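Local atomic coordinates of Wnt inhibitor of Dorsal protein (PDB entry 4KRR), a protein that is a secreted Wnt-family signalling ligand that probably binds Frizzled receptors, represented here by its N-terminal domain and linker. Residues 17-22 and 63-68. Sequence-based numbering, arbitrary orientation.
Sequences KQALDS and MAAIVH
Ala-19 and Ala-65 bring two helices of the Wnt N-terminal helical bundle, 8-26 and 53-75, into close touch, and they illustrate a general rule: helix backbones can come close where the side chains facing each other are small, here alanines with only a methyl each. The CA atoms of Ala-19 and Ala-65 are 5.5 Å apart, and the side-chain contact is apolar, methyl against methyl. Both CA-CB bonds lead toward the opposite helix, but they are not turned alike. That of Ala-65 runs nearly straight along the line between the two methyls, whereas that of Ala-19 stands at about a right angle to this line, so that its methyl is met on its side. CB of Ala-65 thus lies over the edge of Ala-19, 3.7 Å from its CB and 3.9 Å from its N. One methyl is the probe, the other part of the surface it rests on.

Gln-18 borders that surface with its aliphatic part. Its CG is anti to the backbone N (chi1 173°) and comes within 4.4 Å of Ala-65 CB; the chain then turns about the CB-CG bond (chi2 64°), taking the amide away from the methyl. The long side chain therefore offers carbon, not its polar end, to the neighbouring helix.

Further helices close in on the pair. Phe-158, on helix 158-170, touches the side chains of Gln-18, Ser-22 and Ala-65, thereby bridging the two helices, while Phe-39 of helix 36-44 packs on Ala-19. One turn along from Ala-65, His-68 ties its helix to the chain just before helix 158-170 through a hydrogen bond from NE2 to Lys-156 O.

Within helix 8-26, Gln-18 O accepts the ordinary helical bond from Ser-22 N (3.1 Å) and, weakly, a second from Ser-22 OG at 3.3 Å.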
ATOM      1  N   LYS A  17       0.034  -7.832  -8.690  1.00 53.33           N
ATOM      2  CA  LYS A  17      -0.907  -8.944  -8.786  1.00 59.10           C
ATOM      3  C   LYS A  17      -1.835  -8.948  -7.575  1.00 50.64           C
ATOM      4  O   LYS A  17      -3.050  -9.095  -7.713  1.00 51.22           O
ATOM      5  CB  LYS A  17      -0.171 -10.281  -8.897  1.00 63.46           C
ATOM      6  CG  LYS A  17      -1.094 -11.487  -9.011  1.00 73.35           C
ATOM      7  CD  LYS A  17      -0.304 -12.783  -9.108  1.00 87.18           C
ATOM      8  CE  LYS A  17      -1.225 -13.992  -9.164  1.00 95.42           C
ATOM      9  NZ  LYS A  17      -0.463 -15.267  -9.285  1.00101.47           N
ATOM     10  N   GLN A  18      -1.253  -8.773  -6.393  1.00 49.97           N
ATOM     11  CA  GLN A  18      -2.023  -8.707  -5.158  1.00 50.11           C
ATOM     12  C   GLN A  18      -2.934  -7.483  -5.166  1.00 65.37           C
ATOM     13  O   GLN A  18      -4.098  -7.559  -4.766  1.00 47.17           O
ATOM     14  CB  GLN A  18      -1.085  -8.663  -3.948  1.00 50.71           C
ATOM     15  CG  GLN A  18      -1.783  -8.431  -2.615  1.00 51.36           C
ATOM     16  CD  GLN A  18      -2.725  -9.560  -2.236  1.00 81.01           C
ATOM     17  OE1 GLN A  18      -3.937  -9.473  -2.444  1.00 74.00           O
ATOM     18  NE2 GLN A  18      -2.172 -10.628  -1.672  1.00 79.53           N
ATOM     19  N   ALA A  19      -2.394  -6.362  -5.634  1.00 51.98           N
ATOM     20  CA  ALA A  19      -3.138  -5.110  -5.688  1.00 40.74           C
ATOM     21  C   ALA A  19      -4.337  -5.221  -6.622  1.00 45.58           C
ATOM     22  O   ALA A  19      -5.425  -4.738  -6.307  1.00 40.07           O
ATOM     23  CB  ALA A  19      -2.227  -3.969  -6.120  1.00 47.03           C
ATOM     24  N   LEU A  20      -4.130  -5.865  -7.768  1.00 42.46           N
ATOM     25  CA  LEU A  20      -5.201  -6.073  -8.740  1.00 50.48           C
ATOM     26  C   LEU A  20      -6.333  -6.931  -8.172  1.00 48.21           C
ATOM     27  O   LEU A  20      -7.509  -6.630  -8.377  1.00 45.26           O
ATOM     28  CB  LEU A  20      -4.653  -6.709 -10.019  1.00 46.02           C
ATOM     29  CG  LEU A  20      -5.683  -7.077 -11.091  1.00 55.32           C
ATOM     30  CD1 LEU A  20      -6.427  -5.842 -11.580  1.00 46.05           C
ATOM     31  CD2 LEU A  20      -5.022  -7.807 -12.250  1.00 52.00           C
ATOM     32  N   ASP A  21      -5.977  -7.997  -7.464  1.00 49.93           N
ATOM     33  CA  ASP A  21      -6.981  -8.881  -6.878  1.00 51.90           C
ATOM     34  C   ASP A  21      -7.826  -8.153  -5.841  1.00 49.27           C
ATOM     35  O   ASP A  21      -9.041  -8.338  -5.780  1.00 50.26           O
ATOM     36  CB  ASP A  21      -6.330 -10.116  -6.256  1.00 55.05           C
ATOM     37  CG  ASP A  21      -5.716 -11.031  -7.293  1.00 71.66           C
ATOM     38  OD1 ASP A  21      -6.082 -10.913  -8.483  1.00 66.30           O
ATOM     39  OD2 ASP A  21      -4.871 -11.871  -6.922  1.00 74.10           O
ATOM     40  N   SER A  22      -7.177  -7.319  -5.034  1.00 47.01           N
ATOM     41  CA  SER A  22      -7.876  -6.551  -4.012  1.00 54.02           C
ATOM     42  C   SER A  22      -8.754  -5.482  -4.652  1.00 48.46           C
ATOM     43  O   SER A  22      -9.867  -5.217  -4.193  1.00 45.66           O
ATOM     44  CB  SER A  22      -6.879  -5.914  -3.043  1.00 45.73           C
ATOM     45  OG  SER A  22      -6.177  -6.906  -2.311  1.00 51.24           O
ATOM     46  N   MET A  63       0.930   0.871  -4.406  1.00 38.11           N
ATOM     47  CA  MET A  63       2.022   1.203  -3.499  1.00 36.75           C
ATOM     48  C   MET A  63       1.954   0.374  -2.223  1.00 36.66           C
ATOM     49  O   MET A  63       2.965  -0.153  -1.761  1.00 36.19           O
ATOM     50  CB  MET A  63       1.986   2.684  -3.132  1.00 35.35           C
ATOM     51  CG  MET A  63       2.941   3.044  -2.007  1.00 33.82           C
ATOM     52  SD  MET A  63       2.894   4.784  -1.568  1.00 39.67           S
ATOM     53  CE  MET A  63       3.986   4.797  -0.148  1.00 36.36           C
ATOM     54  N   ALA A  64       0.755   0.269  -1.657  1.00 31.00           N
ATOM     55  CA  ALA A  64       0.554  -0.468  -0.414  1.00 35.86           C
ATOM     56  C   ALA A  64       0.904  -1.945  -0.568  1.00 32.05           C
ATOM     57  O   ALA A  64       1.503  -2.546   0.324  1.00 35.67           O
ATOM     58  CB  ALA A  64      -0.880  -0.307   0.073  1.00 30.06           C
ATOM     59  N   ALA A  65       0.532  -2.523  -1.706  1.00 37.43           N
ATOM     60  CA  ALA A  65       0.777  -3.939  -1.957  1.00 36.69           C
ATOM     61  C   ALA A  65       2.258  -4.219  -2.172  1.00 38.61           C
ATOM     62  O   ALA A  65       2.764  -5.267  -1.776  1.00 42.61           O
ATOM     63  CB  ALA A  65      -0.031  -4.413  -3.151  1.00 41.44           C
ATOM     64  N   ILE A  66       2.948  -3.276  -2.803  1.00 42.35           N
ATOM     65  CA  ILE A  66       4.376  -3.414  -3.050  1.00 38.15           C
ATOM     66  C   ILE A  66       5.158  -3.326  -1.742  1.00 39.70           C
ATOM     67  O   ILE A  66       6.069  -4.120  -1.500  1.00 43.63           O
ATOM     68  CB  ILE A  66       4.877  -2.348  -4.051  1.00 34.55           C
ATOM     69  CG1 ILE A  66       4.278  -2.606  -5.436  1.00 37.45           C
ATOM     70  CG2 ILE A  66       6.397  -2.352  -4.133  1.00 37.88           C
ATOM     71  CD1 ILE A  66       4.672  -1.580  -6.476  1.00 35.43           C
ATOM     72  N   VAL A  67       4.788  -2.366  -0.899  1.00 38.15           N
ATOM     73  CA  VAL A  67       5.439  -2.186   0.397  1.00 35.37           C
ATOM     74  C   VAL A  67       5.130  -3.350   1.340  1.00 36.67           C
ATOM     75  O   VAL A  67       6.005  -3.822   2.069  1.00 40.06           O
ATOM     76  CB  VAL A  67       5.041  -0.841   1.049  1.00 41.26           C
ATOM     77  CG1 VAL A  67       5.617  -0.729   2.454  1.00 40.20           C
ATOM     78  CG2 VAL A  67       5.509   0.329   0.185  1.00 38.59           C
ATOM     79  N   HIS A  68       3.884  -3.816   1.312  1.00 35.90           N
ATOM     80  CA  HIS A  68       3.475  -4.970   2.105  1.00 31.77           C
ATOM     81  C   HIS A  68       4.279  -6.200   1.696  1.00 41.98           C
ATOM     82  O   HIS A  68       4.720  -6.977   2.543  1.00 48.27           O
ATOM     83  CB  HIS A  68       1.977  -5.234   1.924  1.00 35.73           C
ATOM     84  CG  HIS A  68       1.424  -6.277   2.846  1.00 44.27           C
ATOM     85  ND1 HIS A  68       1.565  -7.629   2.614  1.00 43.22           N
ATOM     86  CD2 HIS A  68       0.711  -6.166   3.993  1.00 45.21           C
ATOM     87  CE1 HIS A  68       0.971  -8.305   3.581  1.00 45.34           C
ATOM     88  NE2 HIS A  68       0.444  -7.441   4.430  1.00 44.56           N
TER